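Local atomic coordinates of hydrazine synthase subunit alpha (Candidatus Kuenenia stuttgartiensis, PDB entry 5C2V), a protein that catalyses the condensation of hydroxylamine with ammonia to hydrazine, the second half-reaction of the hydrazine synthase complex, and binds two c-type hemes. Residues D[444-449]-D[701-706]; D[450-455]-D[531-536]; D[528-531]-D[537-540]. All coordinates share one frame; numbering follows the deposited sequence.

Contact 1 (D[444-449]-D[701-706]); sequences GPYPHQ and PNIGGK. With HEC (heme c), chain B.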
loop_
_atom_site.group_PDB
_atom_site.type_symbol
_atom_site.label_atom_id
_atom_site.label_comp_id
_atom_site.label_asym_id
_atom_site.label_seq_id
_atom_site.Cartn_x
_atom_site.Cartn_y
_atom_site.Cartn_z
ATOM N N GLY D 444 7.172 -0.992 -13.956
ATOM C CA GLY D 444 7.387 -1.418 -12.587
ATOM C C GLY D 444 7.632 -2.907 -12.426
ATOM O O GLY D 444 7.480 -3.673 -13.377
ATOM N N PRO D 445 8.023 -3.319 -11.211
ATOM C CA PRO D 445 8.320 -4.714 -10.861
ATOM C C PRO D 445 7.083 -5.613 -10.795
ATOM O O PRO D 445 7.195 -6.817 -11.024
ATOM C CB PRO D 445 8.969 -4.588 -9.480
ATOM C CG PRO D 445 8.365 -3.358 -8.904
ATOM C CD PRO D 445 8.200 -2.414 -10.061
ATOM N N TYR D 446 5.925 -5.039 -10.484
ATOM C CA TYR D 446 4.702 -5.822 -10.339
ATOM C C TYR D 446 4.172 -6.286 -11.698
ATOM O O TYR D 446 4.248 -5.549 -12.682
ATOM C CB TYR D 446 3.643 -5.014 -9.584
ATOM C CG TYR D 446 4.009 -4.765 -8.137
ATOM C CD1 TYR D 446 3.729 -5.709 -7.157
ATOM C CD2 TYR D 446 4.646 -3.591 -7.752
ATOM C CE1 TYR D 446 4.065 -5.489 -5.833
ATOM C CE2 TYR D 446 4.986 -3.363 -6.432
ATOM C CZ TYR D 446 4.694 -4.314 -5.477
ATOM O OH TYR D 446 5.031 -4.090 -4.162
ATOM N N PRO D 447 3.636 -7.518 -11.753
ATOM C CA PRO D 447 3.262 -8.181 -13.010
ATOM C C PRO D 447 2.150 -7.483 -13.794
ATOM O O PRO D 447 2.050 -7.687 -15.003
ATOM C CB PRO D 447 2.797 -9.567 -12.547
ATOM C CG PRO D 447 2.378 -9.373 -11.135
ATOM C CD PRO D 447 3.330 -8.359 -10.582
ATOM N N HIS D 448 1.334 -6.676 -13.125
ATOM C CA HIS D 448 0.245 -5.980 -13.805
ATOM C C HIS D 448 0.741 -4.670 -14.410
ATOM O O HIS D 448 -0.035 -3.901 -14.978
ATOM C CB HIS D 448 -0.920 -5.722 -12.847
ATOM C CG HIS D 448 -0.666 -4.628 -11.860
ATOM N ND1 HIS D 448 0.095 -4.809 -10.725
ATOM C CD2 HIS D 448 -1.080 -3.338 -11.833
ATOM C CE1 HIS D 448 0.142 -3.678 -10.044
ATOM N NE2 HIS D 448 -0.562 -2.770 -10.695
ATOM N N GLN D 449 2.041 -4.426 -14.281
ATOM C CA GLN D 449 2.661 -3.234 -14.844
ATOM C C GLN D 449 3.587 -3.609 -15.995
ATOM O O GLN D 449 3.724 -4.785 -16.334
ATOM C CB GLN D 449 3.438 -2.475 -13.768
ATOM C CG GLN D 449 2.585 -1.995 -12.606
ATOM C CD GLN D 449 3.416 -1.480 -11.447
ATOM O OE1 GLN D 449 4.533 -1.943 -11.214
ATOM N NE2 GLN D 449 2.874 -0.515 -10.712
ATOM N N PRO D 701 7.464 -10.847 -2.059
ATOM C CA PRO D 701 7.220 -12.156 -2.675
ATOM C C PRO D 701 6.088 -12.116 -3.701
ATOM O O PRO D 701 5.994 -13.008 -4.543
ATOM C CB PRO D 701 6.850 -13.045 -1.482
ATOM C CG PRO D 701 6.391 -12.097 -0.425
ATOM C CD PRO D 701 7.230 -10.871 -0.606
ATOM N N ASN D 702 5.244 -11.091 -3.627
ATOM C CA ASN D 702 4.207 -10.885 -4.631
ATOM C C ASN D 702 4.830 -10.533 -5.978
ATOM O O ASN D 702 4.245 -10.784 -7.031
ATOM C CB ASN D 702 3.237 -9.790 -4.190
ATOM C CG ASN D 702 2.454 -10.172 -2.949
ATOM O OD1 ASN D 702 2.059 -11.326 -2.781
ATOM N ND2 ASN D 702 2.228 -9.203 -2.069
ATOM N N ILE D 703 6.023 -9.947 -5.928
ATOM C CA ILE D 703 6.806 -9.688 -7.127
ATOM C C ILE D 703 7.536 -10.957 -7.552
ATOM O O ILE D 703 7.274 -11.506 -8.622
ATOM C CB ILE D 703 7.829 -8.556 -6.912
ATOM C CG1 ILE D 703 7.115 -7.249 -6.564
ATOM C CG2 ILE D 703 8.694 -8.378 -8.150
ATOM C CD1 ILE D 703 8.057 -6.103 -6.268
ATOM N N GLY D 704 8.451 -11.422 -6.706
ATOM C CA GLY D 704 9.184 -12.643 -6.985
ATOM C C GLY D 704 10.086 -13.103 -5.857
ATOM O O GLY D 704 10.088 -12.528 -4.768
ATOM N N GLY D 705 10.840 -14.164 -6.121
ATOM C CA GLY D 705 11.809 -14.686 -5.174
ATOM C C GLY D 705 13.228 -14.407 -5.621
ATOM O O GLY D 705 13.482 -13.441 -6.340
ATOM N N LYS D 706 14.160 -15.247 -5.179
ATOM C CA LYS D 706 15.539 -15.142 -5.631
ATOM C C LYS D 706 15.641 -15.369 -7.137
ATOM O O LYS D 706 16.087 -14.490 -7.874
ATOM C CB LYS D 706 16.427 -16.150 -4.895
ATOM C CG LYS D 706 16.617 -15.877 -3.409
ATOM C CD LYS D 706 17.558 -16.899 -2.783
ATOM C CE LYS D 706 17.854 -16.572 -1.327
ATOM N NZ LYS D 706 18.829 -17.527 -0.728
HETATM FE FE HEC B . -7.745 -5.521 -19.315
HETATM C CHA HEC B . -7.952 -5.306 -15.875
HETATM C CHB HEC B . -11.121 -6.098 -19.465
HETATM C CHC HEC B . -7.502 -6.138 -22.704
HETATM C CHD HEC B . -4.338 -5.169 -19.160
HETATM N NA HEC B . -9.251 -5.669 -17.931
HETATM C C1A HEC B . -9.118 -5.556 -16.561
HETATM C C2A HEC B . -10.422 -5.745 -15.965
HETATM C C3A HEC B . -11.299 -5.966 -16.949
HETATM C C4A HEC B . -10.581 -5.922 -18.208
HETATM C CMA HEC B . -12.812 -6.221 -16.782
HETATM C CAA HEC B . -10.727 -5.703 -14.451
HETATM C CBA HEC B . -11.286 -4.336 -14.069
HETATM C CGA HEC B . -10.233 -3.266 -14.209
HETATM O O1A HEC B . -10.523 -2.215 -14.836
HETATM O O2A HEC B . -9.101 -3.460 -13.698
HETATM N NB HEC B . -9.056 -6.162 -20.802
HETATM C C1B HEC B . -10.428 -6.059 -20.655
HETATM C C2B HEC B . -11.004 -5.893 -21.974
HETATM C C3B HEC B . -10.015 -5.910 -22.870
HETATM C C4B HEC B . -8.764 -6.076 -22.153
HETATM C CMB HEC B . -12.506 -5.738 -22.291
HETATM C CAB HEC B . -10.194 -5.760 -24.398
HETATM C CBB HEC B . -9.797 -7.077 -25.103
HETATM N NC HEC B . -6.209 -5.581 -20.694
HETATM C C1C HEC B . -6.320 -5.957 -22.019
HETATM C C2C HEC B . -4.986 -6.020 -22.581
HETATM C C3C HEC B . -4.116 -5.861 -21.580
HETATM C C4C HEC B . -4.864 -5.511 -20.387
HETATM C CMC HEC B . -4.636 -6.535 -23.995
HETATM C CAC HEC B . -2.578 -5.910 -21.713
HETATM C CBC HEC B . -2.033 -7.122 -20.925
HETATM N ND HEC B . -6.361 -5.286 -17.759
HETATM C C1D HEC B . -4.992 -5.134 -17.952
HETATM C C2D HEC B . -4.351 -4.931 -16.674
HETATM C C3D HEC B . -5.486 -4.969 -15.645
HETATM C C4D HEC B . -6.690 -5.199 -16.410
HETATM C CMD HEC B . -2.844 -4.714 -16.414
HETATM C CAD HEC B . -5.382 -4.811 -14.114
HETATM C CBD HEC B . -4.609 -5.998 -13.553
HETATM C CGD HEC B . -4.466 -5.848 -12.064
HETATM O O1D HEC B . -3.689 -6.633 -11.467
HETATM O O2D HEC B . -5.119 -4.944 -11.479
#
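Ile-703 lies with its CG1 over one face of the Tyr-446 ring, a CH-pi contact, and no hydrogen bond joins the two segments directly. Ile-703 CG1 sits 3.9 Å from the centroid of the Tyr-446 ring, 22° off the ring normal. It is displaced toward the rim, nearest CE1 of Tyr-446. The two side chains meet at about a right angle. CG1 of Ile-703 is anti to its own carbonyl carbon (chi1 -61°), and CD1 continues the chain in extended form. CD1 therefore passes across the ring and reaches the pyrrolidine of Pro-445, 3.7 Å from Pro-445 CB. The other branch, CG2, rests 3.6 Å from the backbone O of Pro-445. One branched side chain thus fills the angle between a proline ring and a tyrosine face.

The phenol end of Tyr-446 is held by Asp-700, which hydrogen-bonds OH through OD2. OD1 of Asp-700 takes the backbone N of Asn-702. This carboxylate fixes the ring tip and the start of 701-706 together.

Within 444-449, a type I beta turn runs from Tyr-446 to Gln-449. It is closed by Gln-449 N to Tyr-446 O at 2.9 Å. The side chain of Gln-449 folds back, and its OE1 accepts a weak bond of 3.5 Å from Tyr-446 N. His-448 takes no part in this packing and lies at the heme instead. Its CB and CG lie close to the propionate oxygen O1D of the heme c, and its NE2 makes a weak bond to Asp-277.

Two loops meet near the surface. One brings His-448 to the pocket of the pentacoordinated heme, and the other lies in the cytochrome c region. This is a small apolar loop-to-loop contact, CH-pi at its core, probably joining middle and C-terminal domains.

Contact 2 (D[450-455]-D[531-536]); sequences KAKNVS and ILDDKG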
loop_
_atom_site.group_PDB
_atom_site.type_symbol
_atom_site.label_atom_id
_atom_site.label_comp_id
_atom_site.label_asym_id
_atom_site.label_seq_id
_atom_site.Cartn_x
_atom_site.Cartn_y
_atom_site.Cartn_z
ATOM N N LYS D 450 4.221 -2.607 -16.594
ATOM C CA LYS D 450 5.146 -2.843 -17.695
ATOM C C LYS D 450 6.542 -3.169 -17.176
ATOM O O LYS D 450 7.029 -2.537 -16.241
ATOM C CB LYS D 450 5.201 -1.629 -18.624
ATOM C CG LYS D 450 3.892 -1.324 -19.333
ATOM C CD LYS D 450 4.061 -0.191 -20.333
ATOM C CE LYS D 450 2.763 0.099 -21.066
ATOM N NZ LYS D 450 2.934 1.166 -22.090
ATOM N N ALA D 451 7.179 -4.161 -17.786
ATOM C CA ALA D 451 8.536 -4.536 -17.413
ATOM C C ALA D 451 9.547 -3.649 -18.127
ATOM O O ALA D 451 10.737 -3.661 -17.806
ATOM C CB ALA D 451 8.788 -5.994 -17.734
ATOM N N LYS D 452 9.047 -2.870 -19.082
ATOM C CA LYS D 452 9.867 -1.985 -19.902
ATOM C C LYS D 452 8.975 -1.183 -20.838
ATOM O O LYS D 452 7.809 -1.524 -21.037
ATOM C CB LYS D 452 10.894 -2.779 -20.715
ATOM C CG LYS D 452 10.279 -3.816 -21.641
ATOM C CD LYS D 452 11.348 -4.580 -22.405
ATOM C CE LYS D 452 10.733 -5.648 -23.296
ATOM N NZ LYS D 452 11.766 -6.401 -24.061
ATOM N N ASN D 453 9.522 -0.116 -21.409
ATOM C CA ASN D 453 8.788 0.680 -22.381
ATOM C C ASN D 453 8.577 -0.095 -23.675
ATOM O O ASN D 453 9.503 -0.719 -24.191
ATOM C CB ASN D 453 9.520 1.991 -22.671
ATOM C CG ASN D 453 9.565 2.913 -21.469
ATOM O OD1 ASN D 453 8.625 2.965 -20.676
ATOM N ND2 ASN D 453 10.662 3.649 -21.329
ATOM N N VAL D 454 7.355 -0.057 -24.191
ATOM C CA VAL D 454 7.044 -0.727 -25.446
ATOM C C VAL D 454 6.306 0.203 -26.400
ATOM O O VAL D 454 5.339 0.864 -26.021
ATOM C CB VAL D 454 6.200 -2.000 -25.220
ATOM C CG1 VAL D 454 7.088 -3.159 -24.798
ATOM C CG2 VAL D 454 5.108 -1.746 -24.192
ATOM N N SER D 455 6.778 0.253 -27.640
ATOM C CA SER D 455 6.120 1.028 -28.679
ATOM C C SER D 455 5.544 0.081 -29.720
ATOM O O SER D 455 5.642 -1.139 -29.576
ATOM C CB SER D 455 7.094 2.012 -29.329
ATOM O OG SER D 455 7.523 2.993 -28.402
ATOM N N ILE D 531 0.719 -9.520 -23.135
ATOM C CA ILE D 531 1.430 -8.967 -24.283
ATOM C C ILE D 531 2.891 -9.422 -24.254
ATOM O O ILE D 531 3.518 -9.459 -23.196
ATOM C CB ILE D 531 1.346 -7.426 -24.324
ATOM C CG1 ILE D 531 1.915 -6.809 -23.043
ATOM C CG2 ILE D 531 -0.096 -6.981 -24.520
ATOM C CD1 ILE D 531 1.874 -5.295 -23.028
ATOM N N LEU D 532 3.426 -9.783 -25.418
ATOM C CA LEU D 532 4.744 -10.411 -25.483
ATOM C C LEU D 532 5.741 -9.624 -26.332
ATOM O O LEU D 532 5.367 -8.998 -27.323
ATOM C CB LEU D 532 4.621 -11.834 -26.034
ATOM C CG LEU D 532 3.514 -12.716 -25.452
ATOM C CD1 LEU D 532 3.530 -14.092 -26.101
ATOM C CD2 LEU D 532 3.642 -12.831 -23.940
ATOM N N ASP D 533 7.012 -9.666 -25.940
ATOM C CA ASP D 533 8.074 -9.021 -26.708
ATOM C C ASP D 533 8.628 -9.970 -27.767
ATOM O O ASP D 533 8.078 -11.049 -27.989
ATOM C CB ASP D 533 9.198 -8.526 -25.788
ATOM C CG ASP D 533 9.780 -9.627 -24.912
ATOM O OD1 ASP D 533 9.491 -10.819 -25.150
ATOM O OD2 ASP D 533 10.541 -9.292 -23.980
ATOM N N ASP D 534 9.720 -9.573 -28.412
ATOM C CA ASP D 534 10.263 -10.348 -29.524
ATOM C C ASP D 534 10.982 -11.619 -29.072
ATOM O O ASP D 534 11.375 -12.439 -29.901
ATOM C CB ASP D 534 11.204 -9.482 -30.372
ATOM C CG ASP D 534 12.395 -8.967 -29.588
ATOM O OD1 ASP D 534 12.261 -8.753 -28.365
ATOM O OD2 ASP D 534 13.465 -8.767 -30.201
ATOM N N LYS D 535 11.170 -11.778 -27.766
ATOM C CA LYS D 535 11.711 -13.028 -27.236
ATOM C C LYS D 535 10.614 -13.961 -26.721
ATOM O O LYS D 535 10.893 -15.089 -26.313
ATOM C CB LYS D 535 12.727 -12.748 -26.127
ATOM C CG LYS D 535 14.023 -12.136 -26.633
ATOM C CD LYS D 535 15.085 -12.080 -25.548
ATOM C CE LYS D 535 16.404 -11.572 -26.108
ATOM N NZ LYS D 535 16.892 -12.424 -27.230
ATOM N N GLY D 536 9.370 -13.492 -26.747
ATOM C CA GLY D 536 8.241 -14.314 -26.346
ATOM C C GLY D 536 7.916 -14.271 -24.864
ATOM O O GLY D 536 7.308 -15.200 -24.331
HETATM O O HOH W 1 13.200 -9.149 -23.819
#
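Lys-452 reaches out to Asp-533 and makes a salt bridge with it. Its CB points toward 531-536 but has no close partner there. CG stands between the backbone N and the carbonyl carbon (chi1 59°), and passes about 4.2 Å from Val-539 CG1. From CG on, the chain is fully extended, and CD simply carries it forward. CE comes 3.7 Å from Asp-533 OD2. NZ ends 3.1 Å from the same OD2, as a hydrogen bond within the salt bridge. It meets this oxygen on the anti side, 15° out of the carboxylate plane. The two side chains cross at about a right angle.

A water closes a triangle with the pair. The water oxygen accepts from Lys-452 NZ at 3.1 Å and donates to Asp-533 OD2 at 2.7 Å. Asp-534 OD1 lies 4.9 Å from NZ, so it would add only a longer-range attraction. The other oxygen of Asp-533, OD1, faces its own turn. It accepts from the backbone N of Met-537 and, weakly, from Lys-535 N. The type I turn from Asp-533 to Gly-536 is closed by Gly-536 N to Asp-533 O at 3.0 Å.

The lysine arm comes from the loop that precedes strand 461-467. It runs past strand 538-541 and ties that loop to the turn joining strands 527-532 and 538-541.

Contact 3 (D[528-531]-D[537-540]); sequences YMQI and MSVQ. With HEC (heme c), chain B.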
loop_
_atom_site.group_PDB
_atom_site.type_symbol
_atom_site.label_atom_id
_atom_site.label_comp_id
_atom_site.label_asym_id
_atom_site.label_seq_id
_atom_site.Cartn_x
_atom_site.Cartn_y
_atom_site.Cartn_z
ATOM N N TYR D 528 -7.405 -14.913 -19.504
ATOM C CA TYR D 528 -6.783 -13.593 -19.562
ATOM C C TYR D 528 -5.627 -13.588 -20.562
ATOM O O TYR D 528 -5.325 -14.613 -21.177
ATOM C CB TYR D 528 -6.306 -13.148 -18.175
ATOM C CG TYR D 528 -5.230 -14.013 -17.561
ATOM C CD1 TYR D 528 -3.887 -13.690 -17.702
ATOM C CD2 TYR D 528 -5.558 -15.145 -16.825
ATOM C CE1 TYR D 528 -2.900 -14.474 -17.137
ATOM C CE2 TYR D 528 -4.577 -15.935 -16.256
ATOM C CZ TYR D 528 -3.250 -15.594 -16.415
ATOM O OH TYR D 528 -2.270 -16.377 -15.850
ATOM N N MET D 529 -4.979 -12.437 -20.721
ATOM C CA MET D 529 -4.002 -12.255 -21.791
ATOM C C MET D 529 -2.676 -11.663 -21.315
ATOM O O MET D 529 -2.606 -11.027 -20.263
ATOM C CB MET D 529 -4.592 -11.362 -22.882
ATOM C CG MET D 529 -5.049 -10.001 -22.376
ATOM S SD MET D 529 -6.669 -9.534 -23.008
ATOM C CE MET D 529 -7.689 -10.803 -22.263
ATOM N N GLN D 530 -1.628 -11.881 -22.105
ATOM C CA GLN D 530 -0.311 -11.312 -21.840
ATOM C C GLN D 530 0.331 -10.792 -23.122
ATOM O O GLN D 530 0.484 -11.539 -24.086
ATOM C CB GLN D 530 0.612 -12.350 -21.197
ATOM C CG GLN D 530 0.252 -12.738 -19.778
ATOM C CD GLN D 530 1.203 -13.773 -19.211
ATOM O OE1 GLN D 530 1.750 -14.596 -19.944
ATOM N NE2 GLN D 530 1.412 -13.731 -17.900
ATOM N N ILE D 531 0.719 -9.520 -23.135
ATOM C CA ILE D 531 1.430 -8.967 -24.283
ATOM C C ILE D 531 2.891 -9.422 -24.254
ATOM O O ILE D 531 3.518 -9.459 -23.196
ATOM C CB ILE D 531 1.346 -7.426 -24.324
ATOM C CG1 ILE D 531 1.915 -6.809 -23.043
ATOM C CG2 ILE D 531 -0.096 -6.981 -24.520
ATOM C CD1 ILE D 531 1.874 -5.295 -23.028
ATOM N N MET D 537 8.315 -13.195 -24.195
ATOM C CA MET D 537 8.095 -13.066 -22.758
ATOM C C MET D 537 7.065 -11.985 -22.442
ATOM O O MET D 537 6.934 -11.008 -23.179
ATOM C CB MET D 537 9.415 -12.762 -22.046
ATOM C CG MET D 537 10.492 -13.811 -22.277
ATOM S SD MET D 537 12.045 -13.431 -21.446
ATOM C CE MET D 537 12.477 -11.882 -22.231
ATOM N N SER D 538 6.338 -12.160 -21.343
ATOM C CA SER D 538 5.274 -11.229 -20.986
ATOM C C SER D 538 5.821 -9.926 -20.409
ATOM O O SER D 538 6.500 -9.923 -19.382
ATOM C CB SER D 538 4.316 -11.877 -19.984
ATOM O OG SER D 538 3.343 -10.950 -19.534
ATOM N N VAL D 539 5.510 -8.820 -21.079
ATOM C CA VAL D 539 5.866 -7.493 -20.595
ATOM C C VAL D 539 4.850 -7.022 -19.560
ATOM O O VAL D 539 5.205 -6.426 -18.543
ATOM C CB VAL D 539 5.941 -6.474 -21.752
ATOM C CG1 VAL D 539 6.303 -5.092 -21.225
ATOM C CG2 VAL D 539 6.954 -6.931 -22.791
ATOM N N GLN D 540 3.578 -7.296 -19.833
ATOM C CA GLN D 540 2.497 -6.914 -18.936
ATOM C C GLN D 540 1.415 -7.989 -18.928
ATOM O O GLN D 540 1.060 -8.535 -19.974
ATOM C CB GLN D 540 1.911 -5.563 -19.352
ATOM C CG GLN D 540 0.933 -4.953 -18.360
ATOM C CD GLN D 540 0.541 -3.535 -18.736
ATOM O OE1 GLN D 540 0.999 -3.001 -19.746
ATOM N NE2 GLN D 540 -0.308 -2.918 -17.921
HETATM FE FE HEC B . -7.745 -5.521 -19.315
HETATM C CHA HEC B . -7.952 -5.306 -15.875
HETATM C CHB HEC B . -11.121 -6.098 -19.465
HETATM C CHC HEC B . -7.502 -6.138 -22.704
HETATM C CHD HEC B . -4.338 -5.169 -19.160
HETATM N NA HEC B . -9.251 -5.669 -17.931
HETATM C C1A HEC B . -9.118 -5.556 -16.561
HETATM C C2A HEC B . -10.422 -5.745 -15.965
HETATM C C3A HEC B . -11.299 -5.966 -16.949
HETATM C C4A HEC B . -10.581 -5.922 -18.208
HETATM C CMA HEC B . -12.812 -6.221 -16.782
HETATM C CAA HEC B . -10.727 -5.703 -14.451
HETATM C CBA HEC B . -11.286 -4.336 -14.069
HETATM C CGA HEC B . -10.233 -3.266 -14.209
HETATM O O1A HEC B . -10.523 -2.215 -14.836
HETATM O O2A HEC B . -9.101 -3.460 -13.698
HETATM N NB HEC B . -9.056 -6.162 -20.802
HETATM C C1B HEC B . -10.428 -6.059 -20.655
HETATM C C2B HEC B . -11.004 -5.893 -21.974
HETATM C C3B HEC B . -10.015 -5.910 -22.870
HETATM C C4B HEC B . -8.764 -6.076 -22.153
HETATM C CMB HEC B . -12.506 -5.738 -22.291
HETATM C CAB HEC B . -10.194 -5.760 -24.398
HETATM C CBB HEC B . -9.797 -7.077 -25.103
HETATM N NC HEC B . -6.209 -5.581 -20.694
HETATM C C1C HEC B . -6.320 -5.957 -22.019
HETATM C C2C HEC B . -4.986 -6.020 -22.581
HETATM C C3C HEC B . -4.116 -5.861 -21.580
HETATM C C4C HEC B . -4.864 -5.511 -20.387
HETATM C CMC HEC B . -4.636 -6.535 -23.995
HETATM C CAC HEC B . -2.578 -5.910 -21.713
HETATM C CBC HEC B . -2.033 -7.122 -20.925
HETATM N ND HEC B . -6.361 -5.286 -17.759
HETATM C C1D HEC B . -4.992 -5.134 -17.952
HETATM C C2D HEC B . -4.351 -4.931 -16.674
HETATM C C3D HEC B . -5.486 -4.969 -15.645
HETATM C C4D HEC B . -6.690 -5.199 -16.410
HETATM C CMD HEC B . -2.844 -4.714 -16.414
HETATM C CAD HEC B . -5.382 -4.811 -14.114
HETATM C CBD HEC B . -4.609 -5.998 -13.553
HETATM C CGD HEC B . -4.466 -5.848 -12.064
HETATM O O1D HEC B . -3.689 -6.633 -11.467
HETATM O O2D HEC B . -5.119 -4.944 -11.479
#
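The backbone O of Ile-531 is approached by two groups of the opposite segment. Val-539 N donates to Ile-531 O at 3.0 Å, with an N-H...O angle of 157° and the donor nearly in line with the C=O bond. Ser-538 CA makes a weaker CA-H...O contact of 3.3 Å with Ile-531 O. The return bond, from Ile-531 N to Gln-540 O, is weak at 3.3 Å. The chain turns a corner at Val-539, consistent with the long, bent second bond.

Side chains complete the contact. Ile-531 and Gln-540 lie side by side and point the same way. CD1 of Ile-531 meets Gln-540 CB at 3.7 Å. With chi1 at 58°, CG1 of Ile-531 is tucked toward its own main chain and comes alongside N and O of Gln-540. Gln-530 stretches along Ser-538, from CB to its amide, and Gln-530 CB is 3.5 Å from Ser-538 OG. The buried polar ends are satisfied by residues beyond the two segments. Gln-530 OE1 is bonded to Arg-463 and its NE2 to the backbone O of Asp-762, while Ser-538 OG is bonded to Thr-541 OG1. These partners hold both buried groups in place.

Three residues touch the heme c. Met-529 bends at its second and third torsions and lays SD over the macrocycle, 3.5 Å from the meso carbon CHC. Ile-531 CG2 packs on CAC, at 3.9 Å. Gln-540 NE2 stands 3.5 Å from the methyl CMD, and its amide is anchored by a hydrogen bond to the O of His-448.

This is a short antiparallel beta hairpin at the border of the four-stranded sheet of the middle domain. Met-529, Ile-531 and Gln-540 make it part of the wall of the pocket of the pentacoordinated heme.

How the contacts relate
Following the chain from the N terminus, the segments 444-449 and 450-455 are consecutive pieces of one loop. Contact 2 closes the loop from 450-455 to 531-536. The hairpin of contact 3 starts at 528-531, where contact 2 ends, and overlaps it at Ile-531 without lying within it. Contact 1 spans about 250 residues and encloses both. It ties the loop to 701-706 in the cytochrome c region. The loop also lies along the hairpin: Ala-451 N is 3.1 Å from Val-539 O, probably a hydrogen bond. Together the three contacts join the middle-domain sheet, its heme and the C-terminal part.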